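Local structure of uncharacterized protein TCIL3000_10_9440 (Trypanosoma congolense, 5KMX) at residues A[27-32]-A[77-82]; A[55-60]-A[201-206]; A[132-137]-A[146-151]. The protein is an insect-stage surface antigen of unconfirmed function, seen here as the bilobed ectodomain of a membrane protein and proposed to act as a sensor. All coordinates share one frame; numbering follows the deposited sequence.

Contact 1 of 3, residues A[27-32]-A[77-82]; sequences EKWTGR and VNINTV
Arg32 and Asn78 form the hydrogen-bonded pair of a short antiparallel strand pairing between 31-32 and 77-79, with Arg32 N to Asn78 O and Asn78 N to Arg32 O both at 3.0 Å. Two residues along, past the Gly31-Ile79 pair, Asn80 N reaches Thr30 O at 2.8 Å in a nearly straight bond (N-H...O 175°). Gly31 CA rests against Asn78 O; a CB here would run into that oxygen, and at these backbone angles also into the carbonyl O of Thr30.

Thr30 OG1, standing between its backbone N and carbonyl carbon (chi1 54°), gives its proton to Asn80 OD1 at 2.5 Å, a short distance to be read with caution.

The apolar part belongs to Trp29. Ile79 CG2 presses on its CB at 3.4 Å, and Val82, brought round by the type II turn from Ile79 to Val82, sets CG2 over one face of the indole, 3.9 Å from the centroid of the five-membered ring, a CH-pi contact. Tyr170 of strand 169-172 meets the same indole edge-to-face, and Leu202 touches it too. The chemistry thus divides: polar bonds tie the exposed margin, whereas Trp29, Ile79 and Val82 carry the join into the apolar interior.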
loop_
_atom_site.group_PDB
_atom_site.type_symbol
_atom_site.label_atom_id
_atom_site.label_comp_id
_atom_site.label_asym_id
_atom_site.label_seq_id
_atom_site.Cartn_x
_atom_site.Cartn_y
_atom_site.Cartn_z
ATOM N N GLU A 27 -16.077 12.905 4.456
ATOM C CA GLU A 27 -17.269 12.277 5.018
ATOM C C GLU A 27 -18.370 12.118 3.970
ATOM O O GLU A 27 -19.329 11.371 4.172
ATOM C CB GLU A 27 -17.797 13.098 6.197
ATOM C CG GLU A 27 -16.786 13.318 7.318
ATOM C CD GLU A 27 -16.476 12.051 8.097
ATOM O OE1 GLU A 27 -17.176 11.036 7.896
ATOM O OE2 GLU A 27 -15.529 12.072 8.913
ATOM N N LYS A 28 -18.227 12.830 2.855
ATOM C CA LYS A 28 -19.205 12.790 1.773
ATOM C C LYS A 28 -18.841 11.779 0.689
ATOM O O LYS A 28 -19.566 11.631 -0.295
ATOM C CB LYS A 28 -19.346 14.176 1.143
ATOM C CG LYS A 28 -19.782 15.262 2.111
ATOM C CD LYS A 28 -19.758 16.631 1.452
ATOM C CE LYS A 28 -20.503 17.660 2.283
ATOM N NZ LYS A 28 -20.511 18.996 1.628
ATOM N N TRP A 29 -17.719 11.085 0.864
ATOM C CA TRP A 29 -17.225 10.170 -0.160
ATOM C C TRP A 29 -17.948 8.824 -0.148
ATOM O O TRP A 29 -17.320 7.771 -0.044
ATOM C CB TRP A 29 -15.718 9.948 0.008
ATOM C CG TRP A 29 -14.885 11.098 -0.465
ATOM C CD1 TRP A 29 -15.323 12.342 -0.817
ATOM C CD2 TRP A 29 -13.464 11.107 -0.648
ATOM N NE1 TRP A 29 -14.264 13.125 -1.204
ATOM C CE2 TRP A 29 -13.113 12.391 -1.109
ATOM C CE3 TRP A 29 -12.458 10.155 -0.466
ATOM C CZ2 TRP A 29 -11.794 12.746 -1.388
ATOM C CZ3 TRP A 29 -11.152 10.511 -0.742
ATOM C CH2 TRP A 29 -10.831 11.795 -1.200
ATOM N N THR A 30 -19.271 8.866 -0.257
ATOM C CA THR A 30 -20.049 7.659 -0.498
ATOM C C THR A 30 -20.071 7.399 -1.996
ATOM O O THR A 30 -19.648 8.246 -2.783
ATOM C CB THR A 30 -21.490 7.774 0.026
ATOM O OG1 THR A 30 -22.112 8.940 -0.528
ATOM C CG2 THR A 30 -21.498 7.860 1.542
ATOM N N GLY A 31 -20.564 6.229 -2.387
ATOM C CA GLY A 31 -20.630 5.861 -3.787
ATOM C C GLY A 31 -20.415 4.375 -3.953
ATOM O O GLY A 31 -20.904 3.579 -3.150
ATOM N N ARG A 32 -19.676 3.998 -4.991
ATOM C CA ARG A 32 -19.415 2.590 -5.254
ATOM C C ARG A 32 -18.037 2.334 -5.854
ATOM O O ARG A 32 -17.539 3.117 -6.665
ATOM C CB ARG A 32 -20.486 2.026 -6.187
ATOM C CG ARG A 32 -21.872 1.982 -5.572
ATOM C CD ARG A 32 -22.879 1.315 -6.486
ATOM N NE ARG A 32 -24.152 1.096 -5.806
ATOM C CZ ARG A 32 -25.302 0.846 -6.424
ATOM N NH1 ARG A 32 -25.355 0.792 -7.748
ATOM N NH2 ARG A 32 -26.408 0.660 -5.715
ATOM N N VAL A 77 -14.104 3.569 -10.025
ATOM C CA VAL A 77 -14.318 4.397 -8.843
ATOM C C VAL A 77 -15.379 5.462 -9.103
ATOM O O VAL A 77 -15.137 6.425 -9.829
ATOM C CB VAL A 77 -13.011 5.079 -8.397
ATOM C CG1 VAL A 77 -13.223 5.857 -7.103
ATOM C CG2 VAL A 77 -11.910 4.042 -8.215
ATOM N N ASN A 78 -16.549 5.276 -8.499
ATOM C CA ASN A 78 -17.648 6.230 -8.605
ATOM C C ASN A 78 -18.032 6.780 -7.236
ATOM O O ASN A 78 -19.055 6.399 -6.665
ATOM C CB ASN A 78 -18.861 5.573 -9.267
ATOM C CG ASN A 78 -18.667 5.360 -10.757
ATOM O OD1 ASN A 78 -18.344 6.293 -11.492
ATOM N ND2 ASN A 78 -18.858 4.124 -11.210
ATOM N N ILE A 79 -17.198 7.680 -6.719
ATOM C CA ILE A 79 -17.391 8.263 -5.397
ATOM C C ILE A 79 -17.812 9.727 -5.512
ATOM O O ILE A 79 -17.281 10.467 -6.342
ATOM C CB ILE A 79 -16.101 8.160 -4.555
ATOM C CG1 ILE A 79 -15.685 6.695 -4.386
ATOM C CG2 ILE A 79 -16.286 8.822 -3.197
ATOM C CD1 ILE A 79 -16.711 5.828 -3.673
ATOM N N ASN A 80 -18.753 10.142 -4.668
ATOM C CA ASN A 80 -19.285 11.500 -4.715
ATOM C C ASN A 80 -18.205 12.558 -4.520
ATOM O O ASN A 80 -17.302 12.387 -3.704
ATOM C CB ASN A 80 -20.373 11.678 -3.655
ATOM C CG ASN A 80 -21.468 10.635 -3.762
ATOM O OD1 ASN A 80 -21.925 10.094 -2.756
ATOM N ND2 ASN A 80 -21.885 10.337 -4.986
ATOM N N THR A 81 -18.312 13.646 -5.281
ATOM C CA THR A 81 -17.354 14.755 -5.248
ATOM C C THR A 81 -16.004 14.391 -5.866
ATOM O O THR A 81 -15.116 15.239 -5.971
ATOM C CB THR A 81 -17.103 15.266 -3.811
ATOM O OG1 THR A 81 -16.432 14.262 -3.038
ATOM C CG2 THR A 81 -18.413 15.645 -3.135
ATOM N N VAL A 82 -15.851 13.131 -6.269
ATOM C CA VAL A 82 -14.625 12.666 -6.909
ATOM C C VAL A 82 -14.895 12.363 -8.374
ATOM O O VAL A 82 -15.739 11.525 -8.689
ATOM C CB VAL A 82 -14.072 11.399 -6.226
ATOM C CG1 VAL A 82 -12.722 11.016 -6.815
ATOM C CG2 VAL A 82 -13.954 11.608 -4.725
#

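Contact 2 of 3, residues A[55-60]-A[201-206]; sequences TVYTEA and RLYSEG
Arg201 lies flat on Tyr57 where strands 53-63 and 197-204 run antiparallel in the large mixed sheet; the axes of 55-60 and 201-204 approach to 4.6 Å. The arginine chain bends at chi2 and chi3, which folds its guanidinium back over the phenol: the two planes are 11° apart, and CZ sits 4.3 Å from the Tyr57 ring centroid, an off-centre cation-pi stack with Tyr57 OH over the middle of the guanidinium. Arg201 CG touches both Tyr57 CE1 and Glu59 CB. The carboxylate of Glu59 turns elsewhere, to a salt bridge with Arg41 and a hydrogen bond to Asn199.

Leu202 makes the backbone link with Thr58, Leu202 N to Thr58 O at 2.8 Å and the longer return bond from Thr58 N to Leu202 O at 3.2 Å. On this other face of the sheet, Leu202 CB lies alongside Thr58 CG2, and Thr58 OG1 bonds to Trp29 O.

Tyr203 returns to the face of Tyr57 and Arg201. Tyr57 CB stands over the centre of its ring, 3.7 Å from the centroid, while the two phenol rings meet obliquely with planes at 34°. Thr55 OG1 approaches the ring edge and bonds to Asp207. Fixing the turn of the guanidinium over Tyr57, Arg201 NH1 donates to Tyr203 OH at 2.9 Å, in the guanidinium plane and nearly straight (172°).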
loop_
_atom_site.group_PDB
_atom_site.type_symbol
_atom_site.label_atom_id
_atom_site.label_comp_id
_atom_site.label_asym_id
_atom_site.label_seq_id
_atom_site.Cartn_x
_atom_site.Cartn_y
_atom_site.Cartn_z
ATOM N N THR A 55 -7.358 9.799 10.568
ATOM C CA THR A 55 -7.180 9.383 9.181
ATOM C C THR A 55 -8.520 8.903 8.636
ATOM O O THR A 55 -9.183 8.070 9.254
ATOM C CB THR A 55 -6.119 8.266 9.038
ATOM O OG1 THR A 55 -6.177 7.713 7.716
ATOM C CG2 THR A 55 -6.342 7.155 10.059
ATOM N N VAL A 56 -8.919 9.441 7.487
ATOM C CA VAL A 56 -10.239 9.159 6.928
ATOM C C VAL A 56 -10.163 8.737 5.464
ATOM O O VAL A 56 -9.470 9.356 4.656
ATOM C CB VAL A 56 -11.166 10.385 7.051
ATOM C CG1 VAL A 56 -12.569 10.047 6.562
ATOM C CG2 VAL A 56 -11.212 10.864 8.494
ATOM N N TYR A 57 -10.899 7.679 5.139
ATOM C CA TYR A 57 -10.960 7.156 3.783
ATOM C C TYR A 57 -12.294 6.455 3.558
ATOM O O TYR A 57 -12.973 6.084 4.516
ATOM C CB TYR A 57 -9.805 6.185 3.532
ATOM C CG TYR A 57 -9.809 4.984 4.453
ATOM C CD1 TYR A 57 -10.563 3.858 4.153
ATOM C CD2 TYR A 57 -9.057 4.976 5.622
ATOM C CE1 TYR A 57 -10.573 2.760 4.992
ATOM C CE2 TYR A 57 -9.059 3.881 6.466
ATOM C CZ TYR A 57 -9.818 2.776 6.145
ATOM O OH TYR A 57 -9.824 1.683 6.979
ATOM N N THR A 58 -12.668 6.285 2.294
ATOM C CA THR A 58 -13.852 5.513 1.935
ATOM C C THR A 58 -13.389 4.180 1.353
ATOM O O THR A 58 -12.359 4.120 0.680
ATOM C CB THR A 58 -14.745 6.271 0.929
ATOM O OG1 THR A 58 -15.975 5.560 0.742
ATOM C CG2 THR A 58 -14.041 6.436 -0.408
ATOM N N GLU A 59 -14.139 3.114 1.617
ATOM C CA GLU A 59 -13.685 1.773 1.261
ATOM C C GLU A 59 -14.811 0.806 0.917
ATOM O O GLU A 59 -15.988 1.082 1.151
ATOM C CB GLU A 59 -12.849 1.185 2.407
ATOM C CG GLU A 59 -13.607 1.001 3.725
ATOM C CD GLU A 59 -14.497 -0.235 3.745
ATOM O OE1 GLU A 59 -15.589 -0.169 4.347
ATOM O OE2 GLU A 59 -14.107 -1.273 3.168
ATOM N N ALA A 60 -14.421 -0.337 0.366
ATOM C CA ALA A 60 -15.336 -1.433 0.092
ATOM C C ALA A 60 -14.538 -2.718 -0.092
ATOM O O ALA A 60 -13.333 -2.676 -0.342
ATOM C CB ALA A 60 -16.175 -1.142 -1.140
ATOM N N ARG A 201 -9.563 1.039 -0.988
ATOM C CA ARG A 201 -9.619 2.242 -0.164
ATOM C C ARG A 201 -9.234 3.479 -0.969
ATOM O O ARG A 201 -8.280 3.449 -1.748
ATOM C CB ARG A 201 -8.698 2.094 1.051
ATOM C CG ARG A 201 -9.201 1.087 2.075
ATOM C CD ARG A 201 -8.077 0.334 2.763
ATOM N NE ARG A 201 -7.378 1.139 3.762
ATOM C CZ ARG A 201 -6.928 0.671 4.926
ATOM N NH1 ARG A 201 -6.302 1.482 5.766
ATOM N NH2 ARG A 201 -7.103 -0.601 5.262
ATOM N N LEU A 202 -9.986 4.562 -0.780
ATOM C CA LEU A 202 -9.714 5.830 -1.449
ATOM C C LEU A 202 -9.390 6.915 -0.428
ATOM O O LEU A 202 -10.196 7.203 0.458
ATOM C CB LEU A 202 -10.908 6.251 -2.309
ATOM C CG LEU A 202 -10.810 7.614 -3.001
ATOM C CD1 LEU A 202 -9.660 7.633 -3.995
ATOM C CD2 LEU A 202 -12.124 7.965 -3.689
ATOM N N TYR A 203 -8.210 7.513 -0.567
ATOM C CA TYR A 203 -7.739 8.548 0.350
ATOM C C TYR A 203 -7.715 9.923 -0.305
ATOM O O TYR A 203 -7.724 10.041 -1.529
ATOM C CB TYR A 203 -6.330 8.214 0.853
ATOM C CG TYR A 203 -6.269 7.144 1.918
ATOM C CD1 TYR A 203 -6.337 5.797 1.585
ATOM C CD2 TYR A 203 -6.123 7.481 3.258
ATOM C CE1 TYR A 203 -6.272 4.816 2.562
ATOM C CE2 TYR A 203 -6.057 6.509 4.237
ATOM C CZ TYR A 203 -6.132 5.179 3.884
ATOM O OH TYR A 203 -6.067 4.210 4.857
ATOM N N SER A 204 -7.690 10.960 0.524
ATOM C CA SER A 204 -7.370 12.305 0.066
ATOM C C SER A 204 -5.858 12.482 0.161
ATOM O O SER A 204 -5.208 11.826 0.972
ATOM C CB SER A 204 -8.094 13.359 0.905
ATOM O OG SER A 204 -7.553 13.427 2.211
ATOM N N GLU A 205 -5.297 13.355 -0.670
ATOM C CA GLU A 205 -3.853 13.576 -0.676
ATOM C C GLU A 205 -3.343 14.082 0.668
ATOM O O GLU A 205 -2.242 13.734 1.092
ATOM C CB GLU A 205 -3.466 14.574 -1.769
ATOM C CG GLU A 205 -3.339 13.965 -3.153
ATOM C CD GLU A 205 -2.796 14.948 -4.172
ATOM O OE1 GLU A 205 -2.407 16.067 -3.774
ATOM O OE2 GLU A 205 -2.754 14.602 -5.372
ATOM N N GLY A 206 -4.147 14.903 1.333
ATOM C CA GLY A 206 -3.730 15.540 2.568
ATOM C C GLY A 206 -3.876 14.660 3.797
ATOM O O GLY A 206 -3.683 15.124 4.921
#

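Contact 3 of 3, residues A[132-137]-A[146-151]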
loop_
_atom_site.group_PDB
_atom_site.type_symbol
_atom_site.label_atom_id
_atom_site.label_comp_id
_atom_site.label_asym_id
_atom_site.label_seq_id
_atom_site.Cartn_x
_atom_site.Cartn_y
_atom_site.Cartn_z
ATOM N N ARG A 132 11.910 -18.038 -5.281
ATOM C CA ARG A 132 13.158 -18.487 -5.894
ATOM C C ARG A 132 14.349 -17.730 -5.317
ATOM O O ARG A 132 14.299 -16.510 -5.154
ATOM C CB ARG A 132 13.116 -18.303 -7.413
ATOM C CG ARG A 132 12.371 -19.402 -8.152
ATOM C CD ARG A 132 12.732 -19.408 -9.630
ATOM N NE ARG A 132 12.098 -18.308 -10.362
ATOM C CZ ARG A 132 11.225 -18.452 -11.359
ATOM N NH1 ARG A 132 10.718 -17.376 -11.945
ATOM N NH2 ARG A 132 10.851 -19.657 -11.781
ATOM N N TYR A 133 15.418 -18.463 -5.018
ATOM C CA TYR A 133 16.621 -17.875 -4.441
ATOM C C TYR A 133 17.728 -17.727 -5.481
ATOM O O TYR A 133 17.920 -18.601 -6.328
ATOM C CB TYR A 133 17.119 -18.722 -3.270
ATOM C CG TYR A 133 18.357 -18.163 -2.614
ATOM C CD1 TYR A 133 18.266 -17.168 -1.649
ATOM C CD2 TYR A 133 19.620 -18.620 -2.963
ATOM C CE1 TYR A 133 19.395 -16.649 -1.048
ATOM C CE2 TYR A 133 20.755 -18.109 -2.365
ATOM C CZ TYR A 133 20.637 -17.125 -1.408
ATOM O OH TYR A 133 21.764 -16.609 -0.811
ATOM N N THR A 134 18.450 -16.614 -5.403
ATOM C CA THR A 134 19.557 -16.325 -6.311
ATOM C C THR A 134 20.811 -15.955 -5.523
ATOM O O THR A 134 20.769 -15.084 -4.655
ATOM C CB THR A 134 19.205 -15.176 -7.277
ATOM O OG1 THR A 134 18.076 -15.548 -8.075
ATOM C CG2 THR A 134 20.382 -14.853 -8.189
ATOM N N THR A 135 21.924 -16.616 -5.833
ATOM C CA THR A 135 23.198 -16.330 -5.182
ATOM C C THR A 135 23.923 -15.192 -5.892
ATOM O O THR A 135 23.908 -15.112 -7.121
ATOM C CB THR A 135 24.114 -17.572 -5.159
ATOM O OG1 THR A 135 24.295 -18.064 -6.492
ATOM C CG2 THR A 135 23.514 -18.669 -4.294
ATOM N N GLU A 136 24.559 -14.318 -5.115
ATOM C CA GLU A 136 25.317 -13.195 -5.665
ATOM C C GLU A 136 26.790 -13.255 -5.268
ATOM O O GLU A 136 27.605 -12.472 -5.760
ATOM C CB GLU A 136 24.709 -11.865 -5.210
ATOM C CG GLU A 136 23.341 -11.568 -5.811
ATOM C CD GLU A 136 23.370 -11.485 -7.325
ATOM O OE1 GLU A 136 24.415 -11.090 -7.882
ATOM O OE2 GLU A 136 22.345 -11.813 -7.958
ATOM N N SER A 137 27.128 -14.184 -4.378
ATOM C CA SER A 137 28.509 -14.367 -3.951
ATOM C C SER A 137 28.824 -15.851 -3.787
ATOM O O SER A 137 27.976 -16.629 -3.349
ATOM C CB SER A 137 28.772 -13.623 -2.641
ATOM O OG SER A 137 28.029 -14.186 -1.574
ATOM N N CYS A 146 24.792 -11.795 0.127
ATOM C CA CYS A 146 25.066 -13.150 -0.331
ATOM C C CYS A 146 24.092 -13.608 -1.410
ATOM O O CYS A 146 24.415 -14.482 -2.215
ATOM C CB CYS A 146 25.019 -14.120 0.848
ATOM S SG CYS A 146 25.981 -13.582 2.276
ATOM N N GLY A 147 22.900 -13.022 -1.419
ATOM C CA GLY A 147 21.878 -13.391 -2.380
ATOM C C GLY A 147 20.532 -12.809 -2.004
ATOM O O GLY A 147 20.421 -12.083 -1.015
ATOM N N TYR A 148 19.506 -13.130 -2.789
ATOM C CA TYR A 148 18.168 -12.606 -2.552
ATOM C C TYR A 148 17.094 -13.634 -2.891
ATOM O O TYR A 148 17.364 -14.635 -3.559
ATOM C CB TYR A 148 17.941 -11.329 -3.366
ATOM C CG TYR A 148 18.004 -11.526 -4.865
ATOM C CD1 TYR A 148 16.883 -11.927 -5.581
ATOM C CD2 TYR A 148 19.181 -11.302 -5.567
ATOM C CE1 TYR A 148 16.934 -12.104 -6.951
ATOM C CE2 TYR A 148 19.242 -11.476 -6.938
ATOM C CZ TYR A 148 18.115 -11.877 -7.624
ATOM O OH TYR A 148 18.168 -12.052 -8.989
ATOM N N CYS A 149 15.880 -13.371 -2.419
ATOM C CA CYS A 149 14.727 -14.216 -2.699
ATOM C C CYS A 149 13.698 -13.450 -3.518
ATOM O O CYS A 149 13.337 -12.328 -3.168
ATOM C CB CYS A 149 14.095 -14.709 -1.397
ATOM S SG CYS A 149 12.552 -15.622 -1.623
ATOM N N LYS A 150 13.235 -14.056 -4.608
ATOM C CA LYS A 150 12.141 -13.493 -5.394
ATOM C C LYS A 150 10.856 -14.247 -5.075
ATOM O O LYS A 150 10.712 -15.425 -5.403
ATOM C CB LYS A 150 12.446 -13.551 -6.892
ATOM C CG LYS A 150 13.109 -12.290 -7.426
ATOM C CD LYS A 150 13.000 -12.201 -8.937
ATOM C CE LYS A 150 13.398 -10.823 -9.436
ATOM N NZ LYS A 150 13.011 -10.602 -10.857
ATOM N N GLN A 151 9.929 -13.546 -4.433
ATOM C CA GLN A 151 8.732 -14.158 -3.874
ATOM C C GLN A 151 7.474 -13.674 -4.587
ATOM O O GLN A 151 7.344 -12.491 -4.900
ATOM C CB GLN A 151 8.646 -13.842 -2.380
ATOM C CG GLN A 151 7.708 -14.727 -1.584
ATOM C CD GLN A 151 7.671 -14.338 -0.117
ATOM O OE1 GLN A 151 8.506 -13.564 0.350
ATOM N NE2 GLN A 151 6.699 -14.870 0.614
#
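Strands 132-135 and 145-165 form an antiparallel beta hairpin, with hydrogen-bonded pairs at Arg132-Lys150 and Thr134-Tyr148; beyond them Glu136 N bonds to Cys146 O at 2.9 Å, and Ser137 N makes only a weak bond to the same oxygen.

Tyr148 carries the side-chain contact on one face. Its CG stands between the backbone N and the carbonyl carbon (chi1 63°), which lays the ring alongside Thr134, whose CB sits over one ring face, 3.8 Å from the centroid. Glu136 OE2 comes to the ring edge instead, 3.3 Å from Tyr148 CE2, with carboxylate and ring planes 11° apart.

On the other face Tyr133 extends with CG anti to its backbone N (chi1 -179°), passing Tyr148 O, which is 3.3 Å from CD1, to reach Gly147, where its OH lies 3.6 Å from Gly147 CA. A CB there would collide with that hydroxyl, which is hydrogen-bonded to His119.

Two disulfides hold the second strand: Cys146 is bonded to Cys140 in the connecting loop, and Cys149 to Cys126 of helix 116-128. That helix packs against Tyr133 through Phe122 and Arg123, while strand 85-100 pairs with the far side of 145-165 and brings Trp98 to the ring of Tyr148.

Contacts 1 and 2 lie on the same side of the chain's centre, probably in one lobe, and touch: their centres are 10 Å apart, and the indole of Trp29 packs on strand 197-204. The centre of contact 3, on the opposite side, is about 44 Å from that of contact 1 and 37 Å from that of contact 2. Strand 145-165, paired with 85-100, runs between the two regions, from 132-135 to 197-204. Contact 2 is buried and relies on a guanidinium stacked on Tyr57, with a second tyrosine packed against it; contacts 1 and 3 are partly exposed, the first joining polar bonds to an indole core, the third resting on hairpin bonds and tyrosine packing, its disulfides reaching neighbouring elements.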